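Local coordinates for hypothetical nigD-like protein (Bacteroides caccae, PDB 3QWN) that is a NigD-like protein that probably acts in bacteriocin immunity, although its molecular function is not established, at residues Gln125-Val131 with Leu146-Asn152; Leu78-Pro83 with Tyr163-Pro167. One frame throughout, in Å; residues are numbered along the deposited sequence.

Contact 1 of 2, residues Gln125-Val131 with Leu146-Asn152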
# COMPACT_ATOMS: atom_id res chain seq x y z
N GLN A 125 16.67 -7.35 -2.43
CA GLN A 125 15.50 -6.78 -1.79
C GLN A 125 15.12 -5.49 -2.47
O GLN A 125 15.97 -4.64 -2.71
CB GLN A 125 15.75 -6.57 -0.27
CG GLN A 125 14.54 -6.15 0.58
CD GLN A 125 13.35 -7.10 0.54
OE1 GLN A 125 13.47 -8.32 0.65
NE2 GLN A 125 12.17 -6.53 0.40
N HIS A 126 13.84 -5.37 -2.86
CA HIS A 126 13.28 -4.20 -3.48
C HIS A 126 12.74 -3.36 -2.33
O HIS A 126 11.91 -3.83 -1.55
CB HIS A 126 12.24 -4.56 -4.54
CG HIS A 126 12.83 -5.14 -5.79
ND1 HIS A 126 12.95 -4.39 -6.94
CD2 HIS A 126 13.37 -6.36 -6.01
CE1 HIS A 126 13.51 -5.18 -7.83
NE2 HIS A 126 13.79 -6.37 -7.32
N VAL A 127 13.33 -2.19 -2.13
CA VAL A 127 12.98 -1.30 -1.03
C VAL A 127 12.13 -0.15 -1.57
O VAL A 127 12.52 0.54 -2.51
CB VAL A 127 14.24 -0.80 -0.24
CG1 VAL A 127 13.83 0.03 0.97
CG2 VAL A 127 15.13 -1.97 0.19
N PHE A 128 10.93 0.00 -0.98
CA PHE A 128 9.97 1.04 -1.32
C PHE A 128 9.83 2.05 -0.18
O PHE A 128 9.94 1.68 0.99
CB PHE A 128 8.61 0.44 -1.64
CG PHE A 128 8.61 -0.42 -2.88
CD1 PHE A 128 8.56 0.16 -4.16
CD2 PHE A 128 8.67 -1.81 -2.79
CE1 PHE A 128 8.60 -0.63 -5.30
CE2 PHE A 128 8.68 -2.60 -3.94
CZ PHE A 128 8.67 -2.00 -5.19
N GLY A 129 9.56 3.30 -0.56
CA GLY A 129 9.29 4.40 0.34
C GLY A 129 8.50 5.48 -0.37
O GLY A 129 8.26 5.40 -1.58
N ILE A 130 8.09 6.50 0.38
CA ILE A 130 7.40 7.67 -0.12
C ILE A 130 8.19 8.90 0.32
O ILE A 130 8.39 9.11 1.53
CB ILE A 130 5.92 7.73 0.34
CG1 ILE A 130 5.06 6.57 -0.27
CG2 ILE A 130 5.30 9.13 0.07
CD1 ILE A 130 4.80 6.63 -1.85
N VAL A 131 8.65 9.69 -0.65
CA VAL A 131 9.35 10.94 -0.41
C VAL A 131 8.27 12.03 -0.37
O VAL A 131 7.57 12.25 -1.35
CB VAL A 131 10.46 11.24 -1.44
CG1 VAL A 131 11.28 12.46 -1.03
CG2 VAL A 131 11.37 10.02 -1.63
N LEU A 146 6.48 11.20 -3.83
CA LEU A 146 7.32 10.63 -4.87
C LEU A 146 7.70 9.24 -4.43
O LEU A 146 8.16 9.07 -3.30
CB LEU A 146 8.58 11.48 -5.15
CG LEU A 146 9.65 10.90 -6.10
CD1 LEU A 146 9.08 10.62 -7.52
CD2 LEU A 146 10.84 11.84 -6.18
N LEU A 147 7.48 8.24 -5.31
CA LEU A 147 7.84 6.88 -4.99
C LEU A 147 9.36 6.71 -4.95
O LEU A 147 10.07 7.10 -5.89
CB LEU A 147 7.22 5.86 -5.97
CG LEU A 147 7.48 4.39 -5.65
CD1 LEU A 147 6.67 3.93 -4.46
CD2 LEU A 147 7.25 3.53 -6.84
N TYR A 148 9.84 6.13 -3.85
CA TYR A 148 11.21 5.70 -3.68
C TYR A 148 11.23 4.20 -3.99
O TYR A 148 10.42 3.44 -3.42
CB TYR A 148 11.70 6.00 -2.25
CG TYR A 148 13.04 5.38 -1.90
CD1 TYR A 148 13.14 4.04 -1.56
CD2 TYR A 148 14.19 6.16 -1.85
CE1 TYR A 148 14.37 3.46 -1.26
CE2 TYR A 148 15.42 5.60 -1.50
CZ TYR A 148 15.51 4.24 -1.21
OH TYR A 148 16.71 3.67 -0.86
N HIS A 149 12.11 3.77 -4.89
CA HIS A 149 12.26 2.36 -5.20
C HIS A 149 13.71 2.05 -5.46
O HIS A 149 14.30 2.55 -6.42
CB HIS A 149 11.36 1.90 -6.38
CG HIS A 149 11.63 0.49 -6.84
ND1 HIS A 149 11.66 0.17 -8.18
CD2 HIS A 149 11.95 -0.62 -6.11
CE1 HIS A 149 11.96 -1.13 -8.23
NE2 HIS A 149 12.15 -1.64 -7.01
N ASP A 150 14.29 1.22 -4.58
CA ASP A 150 15.66 0.74 -4.70
C ASP A 150 15.61 -0.75 -5.04
O ASP A 150 15.18 -1.55 -4.21
CB ASP A 150 16.43 0.99 -3.40
CG ASP A 150 17.93 0.68 -3.41
OD1 ASP A 150 18.49 0.47 -4.52
OD2 ASP A 150 18.54 0.68 -2.32
N ALA A 151 15.97 -1.11 -6.28
CA ALA A 151 15.98 -2.50 -6.78
C ALA A 151 17.25 -3.20 -6.37
O ALA A 151 17.37 -4.40 -6.62
CB ALA A 151 15.84 -2.52 -8.30
N ASN A 152 18.24 -2.46 -5.79
CA ASN A 152 19.54 -2.99 -5.30
C ASN A 152 20.29 -3.78 -6.39
O ASN A 152 20.90 -4.82 -6.12
CB ASN A 152 19.34 -3.87 -4.03
CG ASN A 152 19.30 -3.06 -2.75
OD1 ASN A 152 20.28 -2.41 -2.35
ND2 ASN A 152 18.15 -3.07 -2.07
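Two buried histidines from adjacent segments meet rim to rim: His126 ND1 and His149 NE2 share a hydrogen bond of 2.9 Å. They lie at one end of an antiparallel strand pair in the C-terminal beta-sandwich domain, on the face that packs against the second sheet. Burying them is affordable because their other nitrogens are also satisfied, His126 NE2 by Asp154 and His149 ND1 by the backbone O of Asp98. Phe128 extends the aromatic cluster; its ring lies nearly parallel to that of His149 but slid sideways, with Phe128 CE1 3.4 Å from His149 CD2. Farther along this face, Leu147 CD1 comes within 4.2 Å of both Phe128 CD1 and Ile130 CD1, and leucine and isoleucine suit the apolar space between the sheets.

The strands are held by paired backbone bonds at Val127-Asp150, Gly129-Tyr148 and Val131-Leu146, whose side-chain positions lie on the other face. There Gly129 leaves room for Tyr148: a beta carbon at this position would fall only 3.5 Å from Tyr148 CB. Val131 CG2 packs on Tyr148 CB at 4.1 Å, while the ring turns toward Val127, with Tyr148 CE1 4.1 Å from Val127 CG1, and also meets Tyr91. Where the strands end, Asp150 OD1 accepts from Asn152 N at 3.2 Å in an Asx turn. Asn152 adopts positive phi, which asparagine tolerates well, and reaches back across, its ND2 donating to Gln125 O at 2.8 Å.

Contact 2 of 2, residues Leu78-Pro83 with Tyr163-Pro167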
# COMPACT_ATOMS: atom_id res chain seq x y z
N LEU A 78 2.46 -6.72 2.74
CA LEU A 78 2.50 -5.61 1.82
C LEU A 78 3.38 -4.54 2.47
O LEU A 78 3.68 -4.64 3.67
CB LEU A 78 1.11 -5.10 1.40
CG LEU A 78 0.08 -4.69 2.45
CD1 LEU A 78 0.41 -3.37 3.08
CD2 LEU A 78 -1.26 -4.50 1.82
N VAL A 79 3.82 -3.55 1.67
CA VAL A 79 4.70 -2.49 2.19
C VAL A 79 3.80 -1.38 2.69
O VAL A 79 2.88 -0.98 1.96
CB VAL A 79 5.73 -2.01 1.12
CG1 VAL A 79 6.77 -1.09 1.72
CG2 VAL A 79 6.41 -3.19 0.44
N THR A 80 4.02 -0.89 3.91
CA THR A 80 3.29 0.25 4.49
C THR A 80 4.31 1.39 4.70
O THR A 80 4.79 1.58 5.82
CB THR A 80 2.52 -0.10 5.79
OG1 THR A 80 3.39 -0.80 6.68
CG2 THR A 80 1.24 -0.89 5.52
N PRO A 81 4.72 2.10 3.62
CA PRO A 81 5.73 3.15 3.81
C PRO A 81 5.13 4.44 4.37
O PRO A 81 4.14 4.98 3.84
CB PRO A 81 6.32 3.35 2.41
CG PRO A 81 5.22 2.96 1.46
CD PRO A 81 4.28 2.02 2.20
N THR A 82 5.73 4.93 5.46
CA THR A 82 5.29 6.19 6.05
C THR A 82 5.94 7.31 5.22
O THR A 82 7.17 7.30 5.06
CB THR A 82 5.60 6.26 7.56
OG1 THR A 82 4.93 5.19 8.22
CG2 THR A 82 5.15 7.59 8.18
N PRO A 83 5.13 8.27 4.67
CA PRO A 83 5.74 9.38 3.92
C PRO A 83 6.73 10.16 4.80
O PRO A 83 6.42 10.52 5.94
CB PRO A 83 4.53 10.25 3.52
CG PRO A 83 3.36 9.34 3.63
CD PRO A 83 3.67 8.43 4.77
N TYR A 163 2.78 -4.58 -3.67
CA TYR A 163 1.60 -3.99 -3.06
C TYR A 163 2.01 -3.00 -1.99
O TYR A 163 2.74 -3.37 -1.08
CB TYR A 163 0.72 -5.12 -2.48
CG TYR A 163 0.36 -6.16 -3.51
CD1 TYR A 163 -0.71 -5.98 -4.39
CD2 TYR A 163 1.11 -7.34 -3.63
CE1 TYR A 163 -1.04 -6.95 -5.34
CE2 TYR A 163 0.80 -8.31 -4.59
CZ TYR A 163 -0.29 -8.13 -5.42
OH TYR A 163 -0.61 -9.11 -6.33
N LEU A 164 1.54 -1.76 -2.10
CA LEU A 164 1.80 -0.69 -1.15
C LEU A 164 0.50 -0.11 -0.57
O LEU A 164 -0.46 0.07 -1.29
CB LEU A 164 2.60 0.46 -1.83
CG LEU A 164 4.13 0.34 -1.86
CD1 LEU A 164 4.61 -0.74 -2.84
CD2 LEU A 164 4.73 1.64 -2.25
N SER A 165 0.49 0.19 0.72
CA SER A 165 -0.62 0.85 1.41
C SER A 165 0.02 1.97 2.19
O SER A 165 0.68 1.71 3.20
CB SER A 165 -1.38 -0.12 2.31
OG SER A 165 -2.55 -0.62 1.69
N VAL A 166 -0.02 3.18 1.63
CA VAL A 166 0.59 4.36 2.25
C VAL A 166 -0.36 4.90 3.34
O VAL A 166 -1.43 5.42 2.98
CB VAL A 166 0.95 5.46 1.21
CG1 VAL A 166 1.72 6.59 1.87
CG2 VAL A 166 1.73 4.89 0.03
N PRO A 167 0.02 4.85 4.65
CA PRO A 167 -0.86 5.42 5.71
C PRO A 167 -1.03 6.93 5.60
O PRO A 167 -0.06 7.64 5.38
CB PRO A 167 -0.13 5.04 7.01
CG PRO A 167 1.29 4.84 6.61
CD PRO A 167 1.26 4.27 5.22
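Three prolines give this contact its relief. The linker 78-83 leaves strand 68-77 of the N-terminal barrel and runs beside the edge strand segment 163-167 in roughly the same direction, 42° apart end to end. It joins the strand by a single backbone bridge, Val79 with Leu164: Val79 N donates to Tyr163 O at 3.0 Å, and Ser165 N to Val79 O at 2.9 Å. Neither Pro81 nor Pro167 has an NH to continue the pairing: Pro81 CD faces Ser165 O at 3.7 Å and Pro167 CD faces Pro81 O at 3.3 Å, so shape takes over from hydrogen bonding. The rigid ring of Pro81 is a bump between two strand side chains, with Pro81 CG 4.0 Å from Leu164 CD2 and 4.2 Å from Val166 CG2. Pro83 CG rests on the other methyl, Val166 CG1, at 3.7 Å, so the branched side chain fills the notch between the two linker prolines. At the opposite end Leu78 curls its side chain over the strand, placing CD1 3.8 Å from Ser165 CB; the small serine leaves room for it, while Ser165 OG is hydrogen-bonded to Asn113 OD1 and Arg54 NE. Leu78 also touches Arg54 and Met56 of barrel strand 52-63. Leu164 and Val166 pair through their backbones with strand 111-120, while Pro81, Pro83 and Val166 pack against Ile130 of strand 127-133, in the facing sheet of the sandwich.

How the contacts relate
Contact 1 lies within one sheet of the C-terminal sandwich, whereas contact 2 borders the other sheet and brings in the linker from the N-terminal barrel. They meet across the sandwich interior: Leu147 CD1 is 3.7 Å from Leu164 CD2, and Ile130 CG1 is 3.7 Å from Val166 CG2. Each combines buried and exposed residues, but contact 2 is nearer the centre of the whole chain, at the junction of its two domains. Their chemistry follows their setting. Regular strand pairing and a polar histidine pair mark contact 1, while contact 2 has one bridge and proline surfaces, two of which also reach contact 1, through Gly129 and Ile130.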